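Local coordinates for protein coclaurine N-methyltransferase (Coptis japonica, PDB 6GKV) that catalyses N-methylation of coclaurine and related tetrahydroisoquinolines with S-adenosyl-L-methionine as methyl donor, in the biosynthesis of alkaloids, at residues A[25-28]-A[29-32]; A[317-320]-A[321-325]; A[42-45]-A[46-50]; A[7-10]-A[11-15]. All coordinates share one frame; numbering follows the deposited sequence.

Contact 1: A[25-28]-A[29-32]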
loop_
_atom_site.group_PDB
_atom_site.type_symbol
_atom_site.label_atom_id
_atom_site.label_comp_id
_atom_site.label_asym_id
_atom_site.label_seq_id
_atom_site.Cartn_x
_atom_site.Cartn_y
_atom_site.Cartn_z
ATOM N N LYS A 25 -12.172 -14.224 26.556
ATOM C CA LYS A 25 -12.262 -14.171 25.093
ATOM C C LYS A 25 -13.455 -13.328 24.639
ATOM O O LYS A 25 -13.317 -12.451 23.787
ATOM C CB LYS A 25 -12.364 -15.578 24.511
ATOM C CG LYS A 25 -11.051 -16.393 24.586
ATOM C CD LYS A 25 -11.320 -17.886 24.345
ATOM C CE LYS A 25 -10.033 -18.677 24.186
ATOM N NZ LYS A 25 -10.302 -20.145 24.009
ATOM N N GLN A 26 -14.623 -13.576 25.228
ATOM C CA GLN A 26 -15.786 -12.752 24.941
ATOM C C GLN A 26 -15.531 -11.258 25.156
ATOM O O GLN A 26 -15.954 -10.444 24.350
ATOM C CB GLN A 26 -16.973 -13.195 25.798
ATOM C CG GLN A 26 -18.269 -12.525 25.422
ATOM C CD GLN A 26 -19.446 -13.091 26.180
ATOM O OE1 GLN A 26 -20.251 -12.356 26.747
ATOM N NE2 GLN A 26 -19.542 -14.410 26.204
ATOM N N LEU A 27 -14.849 -10.891 26.238
ATOM C CA LEU A 27 -14.632 -9.472 26.537
ATOM C C LEU A 27 -13.598 -8.856 25.601
ATOM O O LEU A 27 -13.687 -7.668 25.255
ATOM C CB LEU A 27 -14.195 -9.277 27.995
ATOM C CG LEU A 27 -15.259 -9.547 29.063
ATOM C CD1 LEU A 27 -14.669 -9.479 30.470
ATOM C CD2 LEU A 27 -16.404 -8.563 28.921
ATOM N N ILE A 28 -12.607 -9.662 25.228
ATOM C CA ILE A 28 -11.563 -9.230 24.312
ATOM C C ILE A 28 -12.199 -8.936 22.955
ATOM O O ILE A 28 -11.991 -7.860 22.394
ATOM C CB ILE A 28 -10.438 -10.292 24.197
ATOM C CG1 ILE A 28 -9.623 -10.310 25.493
ATOM C CG2 ILE A 28 -9.538 -9.998 23.033
ATOM C CD1 ILE A 28 -8.460 -11.270 25.506
ATOM N N ARG A 29 -13.016 -9.869 22.463
ATOM C CA ARG A 29 -13.688 -9.712 21.177
ATOM C C ARG A 29 -14.493 -8.433 21.110
ATOM O O ARG A 29 -14.652 -7.855 20.030
ATOM C CB ARG A 29 -14.621 -10.881 20.891
ATOM C CG ARG A 29 -13.914 -12.169 20.719
ATOM C CD ARG A 29 -14.779 -13.158 20.044
ATOM N NE ARG A 29 -14.265 -14.484 20.314
ATOM C CZ ARG A 29 -14.850 -15.341 21.136
ATOM N NH1 ARG A 29 -15.991 -15.006 21.740
ATOM N NH2 ARG A 29 -14.302 -16.535 21.343
ATOM N N ARG A 30 -15.010 -7.999 22.256
ATOM C CA ARG A 30 -15.848 -6.807 22.301
ATOM C C ARG A 30 -15.000 -5.575 22.063
ATOM O O ARG A 30 -15.453 -4.620 21.437
ATOM C CB ARG A 30 -16.569 -6.675 23.641
ATOM C CG ARG A 30 -17.603 -7.725 23.910
ATOM C CD ARG A 30 -18.375 -7.347 25.184
ATOM N NE ARG A 30 -19.272 -8.425 25.604
ATOM C CZ ARG A 30 -19.715 -8.608 26.839
ATOM N NH1 ARG A 30 -19.356 -7.782 27.819
ATOM N NH2 ARG A 30 -20.520 -9.627 27.095
ATOM N N GLU A 31 -13.776 -5.595 22.591
ATOM C CA GLU A 31 -12.845 -4.479 22.404
ATOM C C GLU A 31 -12.315 -4.477 20.977
ATOM O O GLU A 31 -12.260 -3.430 20.335
ATOM C CB GLU A 31 -11.685 -4.541 23.410
ATOM C CG GLU A 31 -12.082 -4.204 24.822
ATOM C CD GLU A 31 -12.882 -2.914 24.914
ATOM O OE1 GLU A 31 -12.379 -1.865 24.451
ATOM O OE2 GLU A 31 -14.013 -2.953 25.447
ATOM N N LEU A 32 -11.909 -5.655 20.510
ATOM C CA LEU A 32 -11.504 -5.852 19.128
ATOM C C LEU A 32 -12.532 -5.251 18.173
ATOM O O LEU A 32 -12.211 -4.358 17.395
ATOM C CB LEU A 32 -11.324 -7.335 18.833
ATOM C CG LEU A 32 -10.118 -7.977 19.501
ATOM C CD1 LEU A 32 -9.927 -9.376 18.943
ATOM C CD2 LEU A 32 -8.883 -7.112 19.274
HETATM O O HOH W 1 -14.785 -5.853 26.717
#
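Gln26 meets Arg30 one helical turn on because CG of Gln26 stands anti to its own backbone N (chi1 -172°), whereas CG of Arg30 lies beside its backbone N (chi1 -67°) and the extended arginine runs back along the helix, which brings the amide oxygen and a guanidinium nitrogen together. Gln26 OE1 comes to 2.8 Å from Arg30 NH2, with the amide and guanidinium planes turned 52° against each other. Leu27 meets the same guanidinium obliquely, Leu27 CD2 making a tight approach of 3.2 Å to Arg30 NH1. Arg29 also folds back: Lys25 CB lies over one face of its guanidinium, 3.8 Å from Arg29 NH2, while Arg29 NE is taken by a salt bridge to Glu332. On the buried side of the helix, Ile28 and Leu32 lie side by side, Ile28 CG2 4.1 Å from Leu32 CG. The helical main-chain bonds are uneven: Arg29 N to Lys25 O is short and straight, but Glu31 N reaches Leu27 O only weakly. A water donates to Leu27 O at 2.6 Å and to Glu31 OE2, and Glu31 OE1 pairs with Arg34. Within helix 21-39, Lys25 and Ile28 pack against helix 313-335, while Leu27 and Ile28 rest on the loop residue Trp245.

Contact 2: A[317-320]-A[321-325]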
loop_
_atom_site.group_PDB
_atom_site.type_symbol
_atom_site.label_atom_id
_atom_site.label_comp_id
_atom_site.label_asym_id
_atom_site.label_seq_id
_atom_site.Cartn_x
_atom_site.Cartn_y
_atom_site.Cartn_z
ATOM N N VAL A 317 1.062 -15.736 41.088
ATOM C CA VAL A 317 -0.252 -15.777 40.466
ATOM C C VAL A 317 -0.441 -14.671 39.423
ATOM O O VAL A 317 -0.850 -14.942 38.298
ATOM C CB VAL A 317 -1.358 -15.659 41.516
ATOM C CG1 VAL A 317 -2.720 -15.458 40.846
ATOM C CG2 VAL A 317 -1.358 -16.876 42.407
ATOM N N LYS A 318 -0.165 -13.423 39.792
ATOM C CA LYS A 318 -0.340 -12.319 38.851
ATOM C C LYS A 318 0.490 -12.556 37.591
ATOM O O LYS A 318 0.049 -12.254 36.480
ATOM C CB LYS A 318 0.033 -10.972 39.482
ATOM C CG LYS A 318 -0.958 -10.477 40.567
ATOM C CD LYS A 318 -0.559 -9.086 41.111
ATOM C CE LYS A 318 -1.537 -8.554 42.158
ATOM N NZ LYS A 318 -1.002 -8.558 43.570
ATOM N N LEU A 319 1.671 -13.140 37.764
ATOM C CA LEU A 319 2.592 -13.294 36.653
ATOM C C LEU A 319 2.147 -14.376 35.679
ATOM O O LEU A 319 2.263 -14.210 34.461
ATOM C CB LEU A 319 3.992 -13.594 37.174
ATOM C CG LEU A 319 5.107 -13.580 36.134
ATOM C CD1 LEU A 319 5.078 -12.295 35.313
ATOM C CD2 LEU A 319 6.427 -13.745 36.864
ATOM N N ILE A 320 1.642 -15.490 36.200
ATOM C CA ILE A 320 1.180 -16.557 35.321
ATOM C C ILE A 320 -0.073 -16.092 34.543
ATOM O O ILE A 320 -0.231 -16.396 33.367
ATOM C CB ILE A 320 0.909 -17.853 36.112
ATOM C CG1 ILE A 320 0.228 -18.903 35.239
ATOM C CG2 ILE A 320 0.017 -17.590 37.281
ATOM C CD1 ILE A 320 1.129 -19.494 34.184
ATOM N N ASN A 321 -0.939 -15.314 35.181
ATOM C CA ASN A 321 -2.121 -14.818 34.496
ATOM C C ASN A 321 -1.762 -13.685 33.542
ATOM O O ASN A 321 -2.535 -13.337 32.640
ATOM C CB ASN A 321 -3.166 -14.371 35.507
ATOM C CG ASN A 321 -3.835 -15.538 36.179
ATOM O OD1 ASN A 321 -4.281 -16.467 35.503
ATOM N ND2 ASN A 321 -3.900 -15.519 37.518
ATOM N N TYR A 322 -0.582 -13.103 33.754
ATOM C CA TYR A 322 -0.070 -12.136 32.805
ATOM C C TYR A 322 0.177 -12.860 31.496
ATOM O O TYR A 322 -0.226 -12.410 30.424
ATOM C CB TYR A 322 1.236 -11.471 33.267
ATOM C CG TYR A 322 1.850 -10.726 32.099
ATOM C CD1 TYR A 322 1.413 -9.447 31.778
ATOM C CD2 TYR A 322 2.810 -11.321 31.276
ATOM C CE1 TYR A 322 1.920 -8.768 30.691
ATOM C CE2 TYR A 322 3.325 -10.641 30.166
ATOM C CZ TYR A 322 2.874 -9.362 29.891
ATOM O OH TYR A 322 3.363 -8.655 28.827
ATOM N N TRP A 323 0.880 -13.981 31.593
ATOM C CA TRP A 323 1.270 -14.702 30.409
ATOM C C TRP A 323 0.042 -15.336 29.730
ATOM O O TRP A 323 -0.026 -15.411 28.499
ATOM C CB TRP A 323 2.346 -15.727 30.763
ATOM C CG TRP A 323 3.701 -15.029 30.832
ATOM C CD1 TRP A 323 4.459 -14.796 31.953
ATOM C CD2 TRP A 323 4.407 -14.410 29.751
ATOM N NE1 TRP A 323 5.604 -14.101 31.624
ATOM C CE2 TRP A 323 5.596 -13.850 30.259
ATOM C CE3 TRP A 323 4.165 -14.289 28.367
ATOM C CZ2 TRP A 323 6.534 -13.188 29.469
ATOM C CZ3 TRP A 323 5.094 -13.630 27.571
ATOM C CH2 TRP A 323 6.260 -13.088 28.122
ATOM N N ARG A 324 -0.948 -15.735 30.521
ATOM C CA ARG A 324 -2.223 -16.200 29.968
ATOM C C ARG A 324 -2.878 -15.122 29.129
ATOM O O ARG A 324 -3.208 -15.363 27.984
ATOM C CB ARG A 324 -3.173 -16.635 31.078
ATOM C CG ARG A 324 -2.835 -17.986 31.669
ATOM C CD ARG A 324 -3.576 -18.206 32.981
ATOM N NE ARG A 324 -3.378 -19.562 33.461
ATOM C CZ ARG A 324 -3.679 -19.976 34.685
ATOM N NH1 ARG A 324 -4.185 -19.126 35.569
ATOM N NH2 ARG A 324 -3.456 -21.237 35.025
ATOM N N GLY A 325 -3.040 -13.924 29.684
ATOM C CA GLY A 325 -3.558 -12.788 28.927
ATOM C C GLY A 325 -2.707 -12.384 27.726
ATOM O O GLY A 325 -3.198 -11.776 26.784
#
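Ile320 CG1 sits 4.0 Å above the plane of the Arg324 guanidinium, over its centre, giving the cation an apolar cover on one face. At the edge of the same group, Arg324 NH1 donates to Asn321 OD1 at 2.7 Å, close to the guanidinium plane. The amide is used from both ends, since Asn321 ND2 bonds to Glu15 O of helix 2-16 and lies 3.5 Å from Val317 CG1, the two side chains side by side. With an alanine here in place of Asn321, Arg324 NH1 would probably lose this acceptor and Glu15 O this donor. Arg324 NE has a long, weak ion pair with Asp296, and NH2 is satisfied elsewhere in the structure. Among the main-chain groups, Asn321 N is met by Val317 O, Trp323 N by Leu319 O and Arg324 N by Ile320 O; Tyr322 N divides itself weakly between the carbonyls of Lys318 and Leu319. Tyr322 OH is satisfied by Val250 O. The apolar flank is built by Leu319 CD1, 4.2 Å from Trp323 CD1, and by Tyr322 CE2, 3.8 Å above the centre of the Trp323 indole. Trp323 also meets Phe81 and Phe326, the latter lining the bound N-methylheliamine. The arrangement is that of a helix packed against helices 281-297 and 299-309 and bordering the alkaloid pocket of a Rossmann-like methyltransferase.

Contact 3: A[42-45]-A[46-50]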
loop_
_atom_site.group_PDB
_atom_site.type_symbol
_atom_site.label_atom_id
_atom_site.label_comp_id
_atom_site.label_asym_id
_atom_site.label_seq_id
_atom_site.Cartn_x
_atom_site.Cartn_y
_atom_site.Cartn_z
ATOM N N PRO A 42 -15.308 5.502 6.636
ATOM C CA PRO A 42 -16.404 5.334 5.677
ATOM C C PRO A 42 -15.994 5.657 4.229
ATOM O O PRO A 42 -16.618 5.148 3.300
ATOM C CB PRO A 42 -17.490 6.300 6.198
ATOM C CG PRO A 42 -16.785 7.229 7.146
ATOM C CD PRO A 42 -15.606 6.488 7.687
ATOM N N THR A 43 -14.959 6.460 4.028
ATOM C CA THR A 43 -14.463 6.698 2.671
ATOM C C THR A 43 -13.014 6.270 2.548
ATOM O O THR A 43 -12.250 6.395 3.504
ATOM C CB THR A 43 -14.559 8.163 2.282
ATOM O OG1 THR A 43 -13.674 8.917 3.110
ATOM C CG2 THR A 43 -15.967 8.680 2.478
ATOM N N TYR A 44 -12.624 5.765 1.377
ATOM C CA TYR A 44 -11.241 5.336 1.195
ATOM C C TYR A 44 -10.281 6.511 1.358
ATOM O O TYR A 44 -9.160 6.339 1.830
ATOM C CB TYR A 44 -11.042 4.683 -0.165
ATOM C CG TYR A 44 -9.841 3.783 -0.180
ATOM C CD1 TYR A 44 -9.819 2.651 0.600
ATOM C CD2 TYR A 44 -8.727 4.060 -0.971
ATOM C CE1 TYR A 44 -8.724 1.794 0.620
ATOM C CE2 TYR A 44 -7.614 3.208 -0.951
ATOM C CZ TYR A 44 -7.631 2.073 -0.149
ATOM O OH TYR A 44 -6.570 1.195 -0.097
ATOM N N GLU A 45 -10.746 7.700 0.975
ATOM C CA GLU A 45 -9.951 8.910 1.051
ATOM C C GLU A 45 -9.504 9.154 2.487
ATOM O O GLU A 45 -8.343 9.477 2.733
ATOM C CB GLU A 45 -10.744 10.112 0.544
ATOM C CG GLU A 45 -9.992 11.408 0.653
ATOM C CD GLU A 45 -10.860 12.605 0.346
ATOM O OE1 GLU A 45 -12.088 12.425 0.206
ATOM O OE2 GLU A 45 -10.319 13.731 0.255
ATOM N N GLU A 46 -10.441 8.988 3.419
ATOM C CA GLU A 46 -10.182 9.149 4.852
ATOM C C GLU A 46 -9.277 8.041 5.382
ATOM O O GLU A 46 -8.405 8.282 6.211
ATOM C CB GLU A 46 -11.496 9.189 5.627
ATOM C CG GLU A 46 -12.137 10.572 5.636
ATOM C CD GLU A 46 -13.589 10.587 6.121
ATOM O OE1 GLU A 46 -14.044 11.658 6.599
ATOM O OE2 GLU A 46 -14.271 9.541 6.007
ATOM N N GLN A 47 -9.463 6.830 4.879
ATOM C CA GLN A 47 -8.598 5.716 5.248
ATOM C C GLN A 47 -7.139 6.008 4.889
ATOM O O GLN A 47 -6.244 5.754 5.695
ATOM C CB GLN A 47 -9.064 4.437 4.543
ATOM C CG GLN A 47 -8.598 3.144 5.198
ATOM C CD GLN A 47 -9.313 2.866 6.530
ATOM O OE1 GLN A 47 -10.511 2.558 6.565
ATOM N NE2 GLN A 47 -8.571 2.976 7.626
ATOM N N ILE A 48 -6.901 6.512 3.666
ATOM C CA ILE A 48 -5.533 6.721 3.174
ATOM C C ILE A 48 -4.895 7.901 3.904
ATOM O O ILE A 48 -3.752 7.832 4.294
ATOM C CB ILE A 48 -5.499 6.947 1.641
ATOM C CG1 ILE A 48 -5.857 5.659 0.915
ATOM C CG2 ILE A 48 -4.113 7.328 1.153
ATOM C CD1 ILE A 48 -4.881 4.557 1.218
ATOM N N ALA A 49 -5.664 8.969 4.089
ATOM C CA ALA A 49 -5.263 10.115 4.891
ATOM C C ALA A 49 -4.854 9.737 6.325
ATOM O O ALA A 49 -3.903 10.311 6.847
ATOM C CB ALA A 49 -6.385 11.136 4.924
ATOM N N GLU A 50 -5.558 8.790 6.958
ATOM C CA GLU A 50 -5.133 8.250 8.272
ATOM C C GLU A 50 -3.760 7.597 8.216
ATOM O O GLU A 50 -2.956 7.755 9.120
ATOM C CB GLU A 50 -6.132 7.227 8.808
ATOM C CG GLU A 50 -7.387 7.838 9.377
ATOM C CD GLU A 50 -7.076 8.858 10.475
ATOM O OE1 GLU A 50 -6.308 8.529 11.414
ATOM O OE2 GLU A 50 -7.593 9.996 10.392
#
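Thr43 and Glu46 exchange the principal hydrogen bonds of this helix start. Thr43 OG1 accepts from Glu46 N at 3.2 Å, with an N-H...O angle of 155°, and donates to Glu46 OE2 at 3.0 Å, meeting the carboxylate from above its plane. Placing OG1 between its own backbone N and carbonyl carbon (chi1 66°) turns the hydroxyl to the first turn of the helix. A valine in place of Thr43 would probably leave Glu46 N without its capping acceptor and Glu46 OE2 without this donor. Pro42 CG also touches that carboxylate, 3.6 Å from Glu46 OE2. Along the main chain, Thr43 O accepts from Gln47 N, Tyr44 O from Ile48 N and Glu45 O from Ala49 N. Apolar contact is made chiefly by Tyr44, whose ring crosses Ile48 obliquely, Tyr44 CE2 lying 3.5 Å from Ile48 CG1 and 3.7 Å from Ile48 CD1. In the dimer, Tyr44 N donates to Glu340 of the second subunit, and Ile48 packs on Thr278 of that subunit. The chemistry is that of an N-cap: a hydroxyl serves an amide of the first turn, and the acidic Glu46 beside the positive end of the helix dipole is likely to be electrostatically favoured there.

Contact 4: A[7-10]-A[11-15]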
loop_
_atom_site.group_PDB
_atom_site.type_symbol
_atom_site.label_atom_id
_atom_site.label_comp_id
_atom_site.label_asym_id
_atom_site.label_seq_id
_atom_site.Cartn_x
_atom_site.Cartn_y
_atom_site.Cartn_z
ATOM N N ILE A 7 -14.026 -1.399 35.372
ATOM C CA ILE A 7 -12.858 -1.854 34.636
ATOM C C ILE A 7 -11.703 -2.293 35.513
ATOM O O ILE A 7 -11.087 -3.339 35.250
ATOM C CB ILE A 7 -12.351 -0.753 33.693
ATOM C CG1 ILE A 7 -13.266 -0.655 32.479
ATOM C CG2 ILE A 7 -10.900 -1.007 33.248
ATOM C CD1 ILE A 7 -12.699 0.213 31.446
ATOM N N VAL A 8 -11.396 -1.481 36.528
ATOM C CA VAL A 8 -10.293 -1.762 37.452
ATOM C C VAL A 8 -10.571 -3.004 38.295
ATOM O O VAL A 8 -9.640 -3.687 38.705
ATOM C CB VAL A 8 -9.987 -0.563 38.411
ATOM C CG1 VAL A 8 -9.897 0.735 37.638
ATOM C CG2 VAL A 8 -11.014 -0.453 39.503
ATOM N N GLU A 9 -11.846 -3.305 38.530
ATOM C CA GLU A 9 -12.209 -4.549 39.195
ATOM C C GLU A 9 -11.965 -5.732 38.258
ATOM O O GLU A 9 -11.481 -6.774 38.682
ATOM C CB GLU A 9 -13.668 -4.514 39.664
ATOM C CG GLU A 9 -14.112 -5.743 40.452
ATOM C CD GLU A 9 -13.328 -5.954 41.741
ATOM O OE1 GLU A 9 -12.796 -4.960 42.268
ATOM O OE2 GLU A 9 -13.255 -7.106 42.224
ATOM N N LEU A 10 -12.274 -5.562 36.980
ATOM C CA LEU A 10 -12.024 -6.607 35.978
ATOM C C LEU A 10 -10.549 -6.938 35.854
ATOM O O LEU A 10 -10.160 -8.107 35.907
ATOM C CB LEU A 10 -12.558 -6.191 34.603
ATOM C CG LEU A 10 -12.189 -7.172 33.488
ATOM C CD1 LEU A 10 -13.033 -8.444 33.626
ATOM C CD2 LEU A 10 -12.382 -6.516 32.148
ATOM N N LEU A 11 -9.737 -5.899 35.670
ATOM C CA LEU A 11 -8.285 -6.056 35.638
ATOM C C LEU A 11 -7.758 -6.842 36.858
ATOM O O LEU A 11 -6.921 -7.717 36.684
ATOM C CB LEU A 11 -7.595 -4.679 35.515
ATOM C CG LEU A 11 -7.884 -3.986 34.164
ATOM C CD1 LEU A 11 -7.022 -2.751 33.866
ATOM C CD2 LEU A 11 -7.786 -4.969 32.996
ATOM N N LYS A 12 -8.257 -6.599 38.073
ATOM C CA LYS A 12 -7.737 -7.385 39.222
ATOM C C LYS A 12 -8.216 -8.831 39.284
ATOM O O LYS A 12 -7.487 -9.731 39.687
ATOM C CB LYS A 12 -8.043 -6.721 40.559
ATOM C CG LYS A 12 -7.842 -5.243 40.573
ATOM C CD LYS A 12 -8.034 -4.665 41.991
ATOM C CE LYS A 12 -9.034 -5.442 42.837
ATOM N NZ LYS A 12 -10.406 -4.887 42.722
ATOM N N GLN A 13 -9.444 -9.055 38.876
ATOM C CA GLN A 13 -9.936 -10.411 38.708
ATOM C C GLN A 13 -9.098 -11.237 37.738
ATOM O O GLN A 13 -8.871 -12.439 37.955
ATOM C CB GLN A 13 -11.348 -10.360 38.197
ATOM C CG GLN A 13 -12.314 -9.747 39.144
ATOM C CD GLN A 13 -13.707 -9.959 38.630
ATOM O OE1 GLN A 13 -13.961 -10.938 37.939
ATOM N NE2 GLN A 13 -14.639 -9.074 38.981
ATOM N N LEU A 14 -8.685 -10.588 36.646
ATOM C CA LEU A 14 -7.817 -11.204 35.654
ATOM C C LEU A 14 -6.450 -11.507 36.270
ATOM O O LEU A 14 -5.966 -12.628 36.175
ATOM C CB LEU A 14 -7.692 -10.301 34.417
ATOM C CG LEU A 14 -8.989 -10.103 33.632
ATOM C CD1 LEU A 14 -8.882 -8.987 32.588
ATOM C CD2 LEU A 14 -9.381 -11.403 32.966
ATOM N N GLU A 15 -5.832 -10.512 36.900
ATOM C CA GLU A 15 -4.590 -10.719 37.670
ATOM C C GLU A 15 -4.701 -11.895 38.665
ATOM O O GLU A 15 -3.739 -12.639 38.881
ATOM C CB GLU A 15 -4.218 -9.449 38.444
ATOM C CG GLU A 15 -3.827 -8.259 37.597
ATOM C CD GLU A 15 -3.659 -6.985 38.421
ATOM O OE1 GLU A 15 -3.651 -7.061 39.665
ATOM O OE2 GLU A 15 -3.525 -5.900 37.814
#
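The Glu9 carboxylate and the Gln13 amide are the flat groups here, their side chains crossing at about a right angle and their planes 59° apart. They do not stack: Gln13 NE2 approaches Glu9 CG at 3.7 Å, on the chain below the carboxylate, and lies 4.0 Å from Glu9 OE2. Lys12 NZ takes the other oxygen, forming a salt bridge with Glu9 OE1; the modelled separation, 2.4 Å, is too short to trust in detail. To get there the glutamate sends CG anti to its backbone N (chi1 -176°) and bends at the next bond, while the lysine curls back through bends at its third and fourth torsions. Leu10 and Leu14 form an apolar pair across one turn, Leu10 CG 3.9 Å from Leu14 CD1, and Ile7 CG2 meets Leu11 CD1 at 4.3 Å. The main chain is alpha-helical, with Leu11 N bonded to Ile7 O and Leu14 N to Leu10 O, though Lys12 N meets Val8 O from above its carbonyl plane. Polar and apolar pairs thus divide the surface of helix 2-16. Its leucines turn to the protein: Leu10 packs on Leu27 and Leu14 on Ile24 of the following helix 21-39, and Ile7, Leu10 and Leu11 touch the loop residue Trp245.

How the contacts relate
Contacts 1, 2 and 4 gather on three neighbouring helices, and contact 3 lies apart at the dimer interface, its centre about 38 Å from that of contact 2. Contacts 1 and 4 belong to successive helices and touch where Leu27 CD1 meets Leu10 CD1 at 3.7 Å. Contacts 2 and 4, with centres about 12 Å apart, are joined by the bond from Asn321 ND2 to Glu15 O (3.2 Å), with Asn321 CB packed 3.4 Å from Leu14 O. Contacts 1 and 2 come within about 5 Å at their nearest atoms without touching. The side chains of Trp323 in contact 2 and Leu32 in contact 1 lie about 8 and about 9 Å from the bound N-methylheliamine.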